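PDB 2P7S: amphinase-2 from Rana pipiens, which hydrolyses RNA as a secreted, cytotoxic endonuclease of the pancreatic ribonuclease family, with higher activity on CA than on UA sequences. Local coordinates for residues 12-17 and 35-40; 22-27 and 87-92; 54-59 and 101-106; 71-76 and 93-98. All blocks are in the same frame, centred on the assembly; numbering follows the deposited sequence.

Interaction 1 (12-17 and 35-40); sequences KTKHIT and YTPDGQ. With ACT (acetate ion), chain D.
The charged part of this contact is a salt bridge at the end of helix 6-15. Lys14 leaves the helix with CG anti to the backbone N (chi1 -171°) and every later torsion extended, so its NZ arrives at OD2 of Asp38, 2.6 Å away, on the anti lone pair of that oxygen. The two side chains cross at about a right angle. Asp38 takes a second lysine, Lys10, on OD1, so its carboxylate is shared by two residues one helical turn apart. The type I turn Thr36-Gly39 presents it, closed by a backbone hydrogen bond from Gly39 N to Thr36 O.

Apolar contact is modest and lies near the surface. CG2 of Thr13 is 3.7 Å from CG of Pro37, while the Thr13 hydroxyl turns back to the Glu9 carbonyl; CB of Lys14 sits 4.0 Å from CD of the same proline. The ring edge of Tyr35 faces the Thr13 carbonyl oxygen. One water donates to both Lys14 O and Tyr35 O, joining the backbones.

His15, the probable proton acceptor by family similarity, donates from NE2 to OXT of an acetate, probably from the crystallisation liquor, at 2.8 Å; His107 and Phe108 also bind this ion. Lys14 CG lies over one face of the imidazole, displaced toward the rim, and ND1 bonds to Thr46 O.

The loop 35-40 thus flanks the last turn of helix 6-15, from which strand 16-17 runs on beside strand 45-49, while Ile16 packs against helix 52-56.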
# COMPACT_ATOMS: atom_id res chain seq x y z
N LYS A 12 -6.54 -2.99 -1.47
CA LYS A 12 -6.37 -3.62 -0.16
C LYS A 12 -5.43 -4.82 -0.24
O LYS A 12 -4.55 -5.00 0.60
CB LYS A 12 -7.72 -4.11 0.40
CG LYS A 12 -8.62 -3.02 0.96
CD LYS A 12 -9.87 -3.63 1.63
CE LYS A 12 -10.77 -4.31 0.61
NZ LYS A 12 -11.95 -4.97 1.25
N THR A 13 -5.64 -5.64 -1.27
CA THR A 13 -4.84 -6.84 -1.47
C THR A 13 -3.37 -6.50 -1.71
O THR A 13 -2.47 -7.08 -1.11
CB THR A 13 -5.37 -7.67 -2.67
OG1 THR A 13 -6.68 -8.17 -2.37
CG2 THR A 13 -4.45 -8.85 -2.97
N LYS A 14 -3.15 -5.52 -2.59
CA LYS A 14 -1.80 -5.12 -2.94
C LYS A 14 -1.07 -4.25 -1.91
O LYS A 14 0.15 -4.34 -1.80
CB LYS A 14 -1.82 -4.38 -4.28
CG LYS A 14 -0.44 -4.09 -4.84
CD LYS A 14 -0.50 -3.49 -6.24
CE LYS A 14 0.90 -3.37 -6.82
NZ LYS A 14 0.90 -2.71 -8.15
N HIS A 15 -1.80 -3.43 -1.16
CA HIS A 15 -1.16 -2.50 -0.23
C HIS A 15 -1.45 -2.56 1.26
O HIS A 15 -0.72 -1.95 2.04
CB HIS A 15 -1.44 -1.07 -0.68
CG HIS A 15 -0.89 -0.75 -2.03
ND1 HIS A 15 0.46 -0.64 -2.27
CD2 HIS A 15 -1.51 -0.56 -3.22
CE1 HIS A 15 0.65 -0.39 -3.55
NE2 HIS A 15 -0.52 -0.33 -4.15
N ILE A 16 -2.51 -3.25 1.67
CA ILE A 16 -2.80 -3.28 3.10
C ILE A 16 -2.48 -4.62 3.73
O ILE A 16 -2.85 -5.68 3.22
CB ILE A 16 -4.27 -2.91 3.37
CG1 ILE A 16 -4.59 -1.56 2.71
CG2 ILE A 16 -4.49 -2.79 4.88
CD1 ILE A 16 -5.96 -1.00 3.03
N THR A 17 -1.75 -4.58 4.85
CA THR A 17 -1.39 -5.80 5.53
C THR A 17 -1.72 -5.79 7.02
O THR A 17 -1.59 -4.75 7.69
CB THR A 17 0.12 -6.13 5.37
OG1 THR A 17 0.39 -7.39 6.00
CG2 THR A 17 0.99 -5.05 6.01
N TYR A 35 -1.23 -11.86 -2.74
CA TYR A 35 -1.14 -10.42 -2.54
C TYR A 35 -0.50 -9.66 -3.70
O TYR A 35 -0.14 -8.49 -3.56
CB TYR A 35 -0.37 -10.12 -1.25
CG TYR A 35 -0.98 -10.78 -0.03
CD1 TYR A 35 -0.36 -11.86 0.59
CD2 TYR A 35 -2.18 -10.31 0.50
CE1 TYR A 35 -0.92 -12.46 1.72
CE2 TYR A 35 -2.75 -10.90 1.63
CZ TYR A 35 -2.11 -11.98 2.23
OH TYR A 35 -2.68 -12.55 3.35
N THR A 36 -0.36 -10.32 -4.85
CA THR A 36 0.27 -9.68 -5.99
C THR A 36 -0.58 -9.67 -7.25
O THR A 36 -0.29 -10.37 -8.21
CB THR A 36 1.63 -10.35 -6.30
OG1 THR A 36 1.46 -11.77 -6.34
CG2 THR A 36 2.65 -9.99 -5.23
N PRO A 37 -1.64 -8.84 -7.25
CA PRO A 37 -2.58 -8.68 -8.37
C PRO A 37 -1.90 -8.33 -9.69
O PRO A 37 -2.26 -8.85 -10.74
CB PRO A 37 -3.50 -7.55 -7.89
CG PRO A 37 -3.51 -7.73 -6.41
CD PRO A 37 -2.04 -7.98 -6.12
N ASP A 38 -0.90 -7.45 -9.63
CA ASP A 38 -0.19 -7.05 -10.84
C ASP A 38 0.98 -7.98 -11.19
O ASP A 38 1.77 -7.67 -12.08
CB ASP A 38 0.29 -5.60 -10.71
CG ASP A 38 -0.86 -4.61 -10.60
OD1 ASP A 38 -1.74 -4.62 -11.49
OD2 ASP A 38 -0.89 -3.82 -9.63
N GLY A 39 1.07 -9.11 -10.50
CA GLY A 39 2.14 -10.06 -10.75
C GLY A 39 3.16 -10.14 -9.63
O GLY A 39 3.31 -9.19 -8.86
N GLN A 40 3.85 -11.27 -9.52
CA GLN A 40 4.86 -11.44 -8.48
C GLN A 40 6.23 -10.94 -8.92
O GLN A 40 6.49 -10.73 -10.11
CB GLN A 40 5.00 -12.92 -8.08
CG GLN A 40 3.80 -13.49 -7.33
CD GLN A 40 2.87 -14.28 -8.23
OE1 GLN A 40 3.27 -15.31 -8.79
NE2 GLN A 40 1.64 -13.81 -8.37
C ACT D . -2.65 0.20 -7.05
O ACT D . -2.66 0.22 -8.30
OXT ACT D . -1.93 0.93 -6.23
CH3 ACT D . -3.61 -0.78 -6.39
O HOH W 1 1.77 -6.50 -3.40

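Interaction 2 (22-27 and 87-92). With NAG (2-acetamido-2-deoxy-beta-D-glucopyranose), chain B.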
# COMPACT_ATOMS: atom_id res chain seq x y z
N ALA A 22 7.68 -6.50 12.01
CA ALA A 22 8.68 -7.52 12.29
C ALA A 22 8.40 -8.85 11.59
O ALA A 22 9.33 -9.53 11.14
CB ALA A 22 8.78 -7.74 13.78
N ASP A 23 7.13 -9.23 11.50
CA ASP A 23 6.77 -10.49 10.87
C ASP A 23 6.67 -10.38 9.36
O ASP A 23 6.61 -11.40 8.67
CB ASP A 23 5.43 -11.01 11.40
CG ASP A 23 5.52 -11.50 12.82
OD1 ASP A 23 6.60 -12.02 13.20
OD2 ASP A 23 4.52 -11.37 13.56
N PHE A 24 6.64 -9.16 8.84
CA PHE A 24 6.52 -8.98 7.41
C PHE A 24 7.82 -9.34 6.71
O PHE A 24 8.91 -8.98 7.17
CB PHE A 24 6.14 -7.54 7.06
CG PHE A 24 5.64 -7.37 5.65
CD1 PHE A 24 4.32 -7.67 5.33
CD2 PHE A 24 6.51 -6.98 4.64
CE1 PHE A 24 3.87 -7.58 4.01
CE2 PHE A 24 6.08 -6.89 3.32
CZ PHE A 24 4.75 -7.19 3.00
N ASN A 25 7.71 -10.05 5.60
CA ASN A 25 8.88 -10.45 4.83
C ASN A 25 8.64 -10.18 3.36
O ASN A 25 7.82 -10.84 2.72
CB ASN A 25 9.16 -11.94 5.03
CG ASN A 25 10.48 -12.37 4.41
OD1 ASN A 25 10.85 -11.90 3.34
ND2 ASN A 25 11.19 -13.28 5.07
N CYS A 26 9.36 -9.20 2.83
CA CYS A 26 9.22 -8.85 1.42
C CYS A 26 9.43 -10.04 0.49
O CYS A 26 8.70 -10.21 -0.48
CB CYS A 26 10.23 -7.76 1.05
SG CYS A 26 9.83 -6.10 1.69
N ASN A 27 10.43 -10.86 0.78
CA ASN A 27 10.71 -12.01 -0.08
C ASN A 27 9.55 -12.97 -0.17
O ASN A 27 9.38 -13.66 -1.17
CB ASN A 27 11.97 -12.74 0.41
CG ASN A 27 13.16 -11.83 0.45
OD1 ASN A 27 13.32 -10.98 -0.42
ND2 ASN A 27 14.01 -12.00 1.46
N TYR A 87 14.41 -8.98 -2.01
CA TYR A 87 14.40 -7.53 -1.80
C TYR A 87 15.10 -6.88 -0.62
O TYR A 87 15.43 -7.53 0.37
CB TYR A 87 12.95 -7.06 -1.72
CG TYR A 87 12.06 -7.43 -2.87
CD1 TYR A 87 11.69 -8.75 -3.10
CD2 TYR A 87 11.56 -6.44 -3.72
CE1 TYR A 87 10.83 -9.08 -4.16
CE2 TYR A 87 10.71 -6.76 -4.77
CZ TYR A 87 10.35 -8.07 -4.99
OH TYR A 87 9.51 -8.36 -6.03
N SER A 88 15.27 -5.57 -0.74
CA SER A 88 15.80 -4.73 0.32
C SER A 88 14.50 -4.29 0.98
O SER A 88 13.49 -4.06 0.29
CB SER A 88 16.55 -3.51 -0.24
OG SER A 88 17.83 -3.88 -0.70
N GLN A 89 14.50 -4.17 2.30
CA GLN A 89 13.30 -3.81 3.04
C GLN A 89 13.55 -2.62 3.95
O GLN A 89 14.57 -2.56 4.66
CB GLN A 89 12.87 -5.02 3.88
CG GLN A 89 11.64 -4.83 4.76
CD GLN A 89 11.16 -6.16 5.35
OE1 GLN A 89 11.36 -7.22 4.77
NE2 GLN A 89 10.49 -6.09 6.50
N SER A 90 12.63 -1.67 3.94
CA SER A 90 12.74 -0.49 4.78
C SER A 90 11.37 -0.17 5.37
O SER A 90 10.35 -0.37 4.72
CB SER A 90 13.25 0.71 3.97
OG SER A 90 12.25 1.20 3.10
N ASN A 91 11.37 0.31 6.60
CA ASN A 91 10.13 0.66 7.28
C ASN A 91 10.20 2.08 7.80
O ASN A 91 11.20 2.49 8.38
CB ASN A 91 9.90 -0.29 8.46
CG ASN A 91 8.95 0.30 9.48
OD1 ASN A 91 7.77 0.53 9.20
ND2 ASN A 91 9.46 0.55 10.68
N THR A 92 9.13 2.83 7.58
CA THR A 92 9.05 4.21 8.02
C THR A 92 7.63 4.52 8.43
O THR A 92 6.70 3.77 8.12
CB THR A 92 9.43 5.19 6.89
OG1 THR A 92 8.41 5.14 5.88
CG2 THR A 92 10.77 4.81 6.27
C1 NAG B . 15.08 -11.05 1.67
C2 NAG B . 15.48 -11.03 3.16
C3 NAG B . 16.63 -10.05 3.37
C4 NAG B . 17.79 -10.44 2.46
C5 NAG B . 17.30 -10.43 1.00
C6 NAG B . 18.38 -10.81 -0.01
C7 NAG B . 14.13 -11.22 5.15
C8 NAG B . 12.93 -10.73 5.95
N2 NAG B . 14.34 -10.64 3.97
O3 NAG B . 17.05 -10.06 4.72
O4 NAG B . 18.89 -9.52 2.63
O5 NAG B . 16.21 -11.36 0.84
O6 NAG B . 18.84 -12.13 0.21
O7 NAG B . 14.85 -12.11 5.60
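A sugar and a strand share one asparagine side chain here: Asn27 carries N-acetylglucosamine on ND2, through a 1.4 Å bond to C1, while its OD1 accepts the backbone N-H of Tyr87 at 2.8 Å. That bond runs nearly along the C=O axis (163° at the oxygen) and would restrict rotation of the glycosylated amide. The same oxygen lies at the edge of the Tyr87 ring, in its plane; at the far end the tyrosine hydroxyl bonds to Lys42 O. The acetamido methyl of the sugar, C8, rests 3.2 Å from ND2 of Asn25.

Asn25 is the N-cap of helix 26-29, its OD1 taking a weak bond from Asn27 N. The short helix is stapled to the long hairpin of the pancreatic ribonuclease fold by the Cys26-Cys79 disulfide, and strand 86-101 runs alongside. Cys26 CB meets Tyr87 CB at 3.9 Å.

Gln89, fully extended with CG anti to its backbone N (chi1 179°), reaches across to the backbone before the helix. Its OE1 receives a straight but weak bond from Cys26 N at 3.4 Å, and its NE2 gives another weak one, equally long, to Phe24 O. NE2 also lies at the edge of the Phe24 ring, which meets the ring of Phe47.

Interaction 3 (54-59 and 101-106); sequences PVKEIC and RDNYPV
The ring of Tyr104 is met by the tip of Lys56, which approaches obliquely: NZ comes to 2.9 Å from CE2, a tight contact, with CE 3.5 Å from that same carbon. The ring of Trp8 also meets Tyr104, the two planes at about 45°. The lysine gets there fully stretched, CG anti to the backbone N (chi1 180°), and lies side by side with the tyrosine, both pointing the same way. On its course it passes Asn103, whose carbonyl oxygen is 3.6 Å from Lys56 CG.

The pyrrolidine of Pro105 turns toward segment 54-59. Its CG touches SG of Cys59 at 3.7 Å and lies 3.6 Å from the Val55 carbonyl oxygen, while the extended Lys56 chain crosses it at about a right angle.

The conventional polar link is a single water, which donates to Lys56 O and, at a short 2.5 Å, to Asn103 O. The Asn103 CA-H points almost straight (170° at H) at the Cys59 carbonyl oxygen. In the type II' turn Arg101-Tyr104, backbone N-to-O bonds run both ways between those two residues, making a two-residue beta hairpin of strands 86-101 and 104-111; Arg101 also makes a salt bridge to Asp102.

Cys59 forms the disulfide with Cys100, so segment 54-59 is tied covalently to strand 86-101. Helix 6-15 covers the neighbourhood through Trp8 on Pro105 and Phe11 on Val55, and Ile98 of strand 86-101 touches both Cys59 and Pro105.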
# COMPACT_ATOMS: atom_id res chain seq x y z
N PRO A 54 -9.19 2.84 8.46
CA PRO A 54 -8.42 4.09 8.54
C PRO A 54 -7.86 4.52 7.18
O PRO A 54 -7.73 5.72 6.90
CB PRO A 54 -7.32 3.76 9.54
CG PRO A 54 -7.98 2.77 10.45
CD PRO A 54 -8.71 1.87 9.47
N VAL A 55 -7.54 3.55 6.34
CA VAL A 55 -7.00 3.87 5.02
C VAL A 55 -8.13 4.36 4.11
O VAL A 55 -7.95 5.30 3.33
CB VAL A 55 -6.31 2.64 4.37
CG1 VAL A 55 -5.68 3.05 3.04
CG2 VAL A 55 -5.25 2.08 5.30
N LYS A 56 -9.30 3.74 4.22
CA LYS A 56 -10.42 4.17 3.40
C LYS A 56 -10.86 5.58 3.78
O LYS A 56 -11.26 6.37 2.92
CB LYS A 56 -11.60 3.20 3.55
CG LYS A 56 -12.81 3.58 2.73
CD LYS A 56 -13.84 2.47 2.68
CE LYS A 56 -15.04 2.88 1.83
NZ LYS A 56 -15.97 1.73 1.64
N GLU A 57 -10.75 5.91 5.07
CA GLU A 57 -11.12 7.24 5.57
C GLU A 57 -10.39 8.36 4.83
O GLU A 57 -10.87 9.50 4.78
CB GLU A 57 -10.81 7.35 7.07
CG GLU A 57 -11.56 6.38 7.97
CD GLU A 57 -11.24 6.58 9.44
OE1 GLU A 57 -11.49 7.69 9.96
OE2 GLU A 57 -10.73 5.63 10.08
N ILE A 58 -9.23 8.05 4.26
CA ILE A 58 -8.45 9.06 3.55
C ILE A 58 -9.27 9.68 2.42
O ILE A 58 -9.05 10.83 2.03
CB ILE A 58 -7.16 8.45 2.95
CG1 ILE A 58 -6.31 7.81 4.05
CG2 ILE A 58 -6.36 9.54 2.24
CD1 ILE A 58 -5.11 7.02 3.53
N CYS A 59 -10.23 8.92 1.90
CA CYS A 59 -11.05 9.39 0.79
C CYS A 59 -12.46 9.86 1.19
O CYS A 59 -13.29 10.12 0.32
CB CYS A 59 -11.19 8.27 -0.24
SG CYS A 59 -9.62 7.66 -0.97
N ARG A 101 -11.19 7.24 -5.77
CA ARG A 101 -12.24 7.19 -6.79
C ARG A 101 -13.40 7.42 -5.83
O ARG A 101 -13.91 6.49 -5.22
CB ARG A 101 -12.34 5.81 -7.43
CG ARG A 101 -13.23 5.77 -8.69
CD ARG A 101 -14.72 5.86 -8.34
NE ARG A 101 -15.19 4.65 -7.67
CZ ARG A 101 -16.38 4.52 -7.10
NH1 ARG A 101 -17.24 5.53 -7.12
NH2 ARG A 101 -16.72 3.38 -6.50
N ASP A 102 -13.77 8.69 -5.67
CA ASP A 102 -14.81 9.07 -4.73
C ASP A 102 -14.37 8.62 -3.32
O ASP A 102 -13.31 9.04 -2.85
CB ASP A 102 -16.16 8.43 -5.11
CG ASP A 102 -16.72 8.99 -6.42
OD1 ASP A 102 -16.82 10.23 -6.55
OD2 ASP A 102 -17.06 8.19 -7.31
N ASN A 103 -15.13 7.75 -2.67
CA ASN A 103 -14.79 7.32 -1.31
C ASN A 103 -13.86 6.10 -1.20
O ASN A 103 -13.58 5.64 -0.09
CB ASN A 103 -16.08 7.05 -0.52
CG ASN A 103 -16.95 5.97 -1.14
OD1 ASN A 103 -17.14 5.91 -2.36
ND2 ASN A 103 -17.51 5.11 -0.29
N TYR A 104 -13.38 5.60 -2.33
CA TYR A 104 -12.50 4.42 -2.33
C TYR A 104 -11.05 4.62 -2.77
O TYR A 104 -10.78 5.20 -3.82
CB TYR A 104 -13.09 3.33 -3.23
CG TYR A 104 -14.34 2.68 -2.70
CD1 TYR A 104 -15.60 3.01 -3.21
CD2 TYR A 104 -14.26 1.74 -1.68
CE1 TYR A 104 -16.75 2.41 -2.70
CE2 TYR A 104 -15.41 1.14 -1.17
CZ TYR A 104 -16.64 1.48 -1.68
OH TYR A 104 -17.76 0.89 -1.15
N PRO A 105 -10.09 4.14 -1.96
CA PRO A 105 -8.68 4.29 -2.36
C PRO A 105 -8.51 3.34 -3.55
O PRO A 105 -8.97 2.20 -3.50
CB PRO A 105 -7.92 3.79 -1.14
CG PRO A 105 -8.82 4.16 0.00
CD PRO A 105 -10.19 3.79 -0.53
N VAL A 106 -7.89 3.80 -4.64
CA VAL A 106 -7.70 2.93 -5.79
C VAL A 106 -6.26 2.79 -6.26
O VAL A 106 -5.92 1.86 -6.98
CB VAL A 106 -8.59 3.38 -7.00
CG1 VAL A 106 -10.06 3.36 -6.60
CG2 VAL A 106 -8.20 4.77 -7.47
O HOH W 2 -13.79 7.01 2.02

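Interaction 4 (71-76 and 93-98)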
# COMPACT_ATOMS: atom_id res chain seq x y z
N THR A 71 -4.25 12.50 6.52
CA THR A 71 -4.03 13.45 7.59
C THR A 71 -3.33 12.78 8.76
O THR A 71 -2.83 13.45 9.67
CB THR A 71 -5.36 14.09 8.05
OG1 THR A 71 -6.31 13.06 8.36
CG2 THR A 71 -5.93 14.97 6.94
N GLN A 72 -3.30 11.46 8.74
CA GLN A 72 -2.65 10.68 9.78
C GLN A 72 -1.47 9.93 9.19
O GLN A 72 -1.41 9.71 7.97
CB GLN A 72 -3.65 9.70 10.40
CG GLN A 72 -4.37 8.83 9.38
CD GLN A 72 -5.35 7.87 10.03
OE1 GLN A 72 -5.00 7.11 10.93
NE2 GLN A 72 -6.60 7.90 9.56
N GLN A 73 -0.52 9.54 10.03
CA GLN A 73 0.65 8.80 9.58
C GLN A 73 0.43 7.30 9.77
O GLN A 73 -0.27 6.89 10.70
CB GLN A 73 1.90 9.21 10.38
CG GLN A 73 2.32 10.67 10.25
CD GLN A 73 3.66 10.94 10.93
OE1 GLN A 73 4.70 10.45 10.49
NE2 GLN A 73 3.64 11.73 12.00
N PHE A 74 1.01 6.49 8.89
CA PHE A 74 0.89 5.04 9.00
C PHE A 74 2.27 4.39 9.03
O PHE A 74 3.25 5.01 8.64
CB PHE A 74 0.12 4.46 7.81
CG PHE A 74 -1.28 4.97 7.67
CD1 PHE A 74 -1.53 6.22 7.11
CD2 PHE A 74 -2.35 4.20 8.12
CE1 PHE A 74 -2.84 6.69 6.99
CE2 PHE A 74 -3.66 4.67 8.01
CZ PHE A 74 -3.90 5.92 7.44
N THR A 75 2.32 3.15 9.50
CA THR A 75 3.57 2.39 9.54
C THR A 75 3.66 1.77 8.15
O THR A 75 2.75 1.05 7.73
CB THR A 75 3.51 1.28 10.59
OG1 THR A 75 3.26 1.86 11.88
CG2 THR A 75 4.82 0.51 10.64
N LEU A 76 4.75 2.05 7.44
CA LEU A 76 4.93 1.57 6.07
C LEU A 76 6.17 0.75 5.77
O LEU A 76 7.28 1.15 6.13
CB LEU A 76 4.95 2.78 5.13
CG LEU A 76 3.82 3.78 5.24
CD1 LEU A 76 4.24 5.07 4.56
CD2 LEU A 76 2.56 3.21 4.61
N THR A 93 7.46 5.62 9.15
CA THR A 93 6.14 6.07 9.56
C THR A 93 6.03 7.38 8.81
O THR A 93 6.96 8.20 8.85
CB THR A 93 6.04 6.32 11.07
OG1 THR A 93 6.98 7.34 11.43
CG2 THR A 93 6.34 5.05 11.84
N ASN A 94 4.93 7.58 8.11
CA ASN A 94 4.78 8.80 7.34
C ASN A 94 3.35 8.87 6.83
O ASN A 94 2.57 7.94 7.05
CB ASN A 94 5.74 8.76 6.15
CG ASN A 94 6.05 10.13 5.59
OD1 ASN A 94 5.35 11.11 5.86
ND2 ASN A 94 7.12 10.22 4.80
N PHE A 95 3.02 9.96 6.16
CA PHE A 95 1.70 10.11 5.59
C PHE A 95 1.83 9.40 4.25
O PHE A 95 2.93 9.02 3.86
CB PHE A 95 1.36 11.59 5.35
CG PHE A 95 1.63 12.49 6.52
CD1 PHE A 95 2.92 12.93 6.79
CD2 PHE A 95 0.59 12.89 7.35
CE1 PHE A 95 3.18 13.76 7.87
CE2 PHE A 95 0.83 13.73 8.44
CZ PHE A 95 2.13 14.16 8.70
N ILE A 96 0.71 9.22 3.56
CA ILE A 96 0.76 8.59 2.26
C ILE A 96 -0.09 9.38 1.29
O ILE A 96 -0.98 10.14 1.69
CB ILE A 96 0.26 7.12 2.30
CG1 ILE A 96 -1.20 7.06 2.79
CG2 ILE A 96 1.17 6.30 3.19
CD1 ILE A 96 -1.80 5.66 2.77
N CYS A 97 0.22 9.23 0.01
CA CYS A 97 -0.50 9.92 -1.04
C CYS A 97 -1.13 8.84 -1.90
O CYS A 97 -0.44 7.97 -2.43
CB CYS A 97 0.46 10.76 -1.89
SG CYS A 97 -0.36 11.50 -3.34
N ILE A 98 -2.46 8.89 -2.01
CA ILE A 98 -3.18 7.89 -2.79
C ILE A 98 -4.16 8.54 -3.75
O ILE A 98 -4.48 9.72 -3.63
CB ILE A 98 -3.99 6.94 -1.87
CG1 ILE A 98 -5.06 7.74 -1.12
CG2 ILE A 98 -3.08 6.25 -0.87
CD1 ILE A 98 -5.95 6.90 -0.23
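Thr93 opens the pairing: it stands opposite Thr75 in an antiparallel non-hydrogen-bonded pair, CA to CA 4.5 Å, both side chains on the same face of the sheet. Thr93 CA, 3.2 Å from Phe74 O, makes a CA-H...O contact.

Asn94 and Phe74 form the adjoining hydrogen-bonded pair. Phe74 N gives to Asn94 O at 2.8 Å, coming in from above the carbonyl plane; the return bond, Asn94 N to Phe74 O, is 3.1 Å and lies in the carbonyl plane. The Asn94 side chain, CG anti to its own N (chi1 -158°), leans along the chain so that OD1 accepts from Phe95 N.

Phe95 offers a ring face: Gln73 CG lies centrally over it, a CH-pi contact with Gln73 CG 3.8 Å from the Phe95 ring centroid. The glutamine amide is nearly parallel to the ring, its plane only 16° away, and the Thr71 carbonyl oxygen lies at the ring edge. Lys113 adds a cation-pi contact.

Ile96 turns inward, where Ile96 CG2 rests against both methyls of Leu76, 3.6 Å from CD1 and 3.7 Å from CD2. Ile96 CD1 comes to 4.4 Å from Phe74 CD1. The backbone N of Ile96 and the carbonyl of Gln72 both bond to Ser70 OG, which bridges the segments where they diverge.

Beyond this, Cys97 is joined to the C-terminal Cys114. The contact forms the open end of the hairpin of strands 74-83 and 86-101, with Ile48 of strand 45-49 and Val55 of helix 52-56 packed against its buried residues, and strand 104-111 alongside strand 86-101.

All four contacts reach one curved sheet, but at different depths. Interaction 1 is a surface contact built on a salt bridge, light packing and a water, and includes the probable catalytic His15; interactions 2, 3 and 4 are partly buried. Interactions 2 and 4 share strand 86-101 and adjoin where Thr92 O probably bonds to Leu76 N, yet the first uses side-chain amides and a glycan, the second backbone pairing and apolar residues. Interactions 2 and 3 each hold a disulfide cysteine, with centres about 25 Å apart. Interaction 4 is nested within the loop that interaction 3 closes, and Ile58 packs on Ile96 and Ile98 between them. Thr17 touches Phe24, and Ile16 touches Val55, tying interaction 1 to 2 and 3.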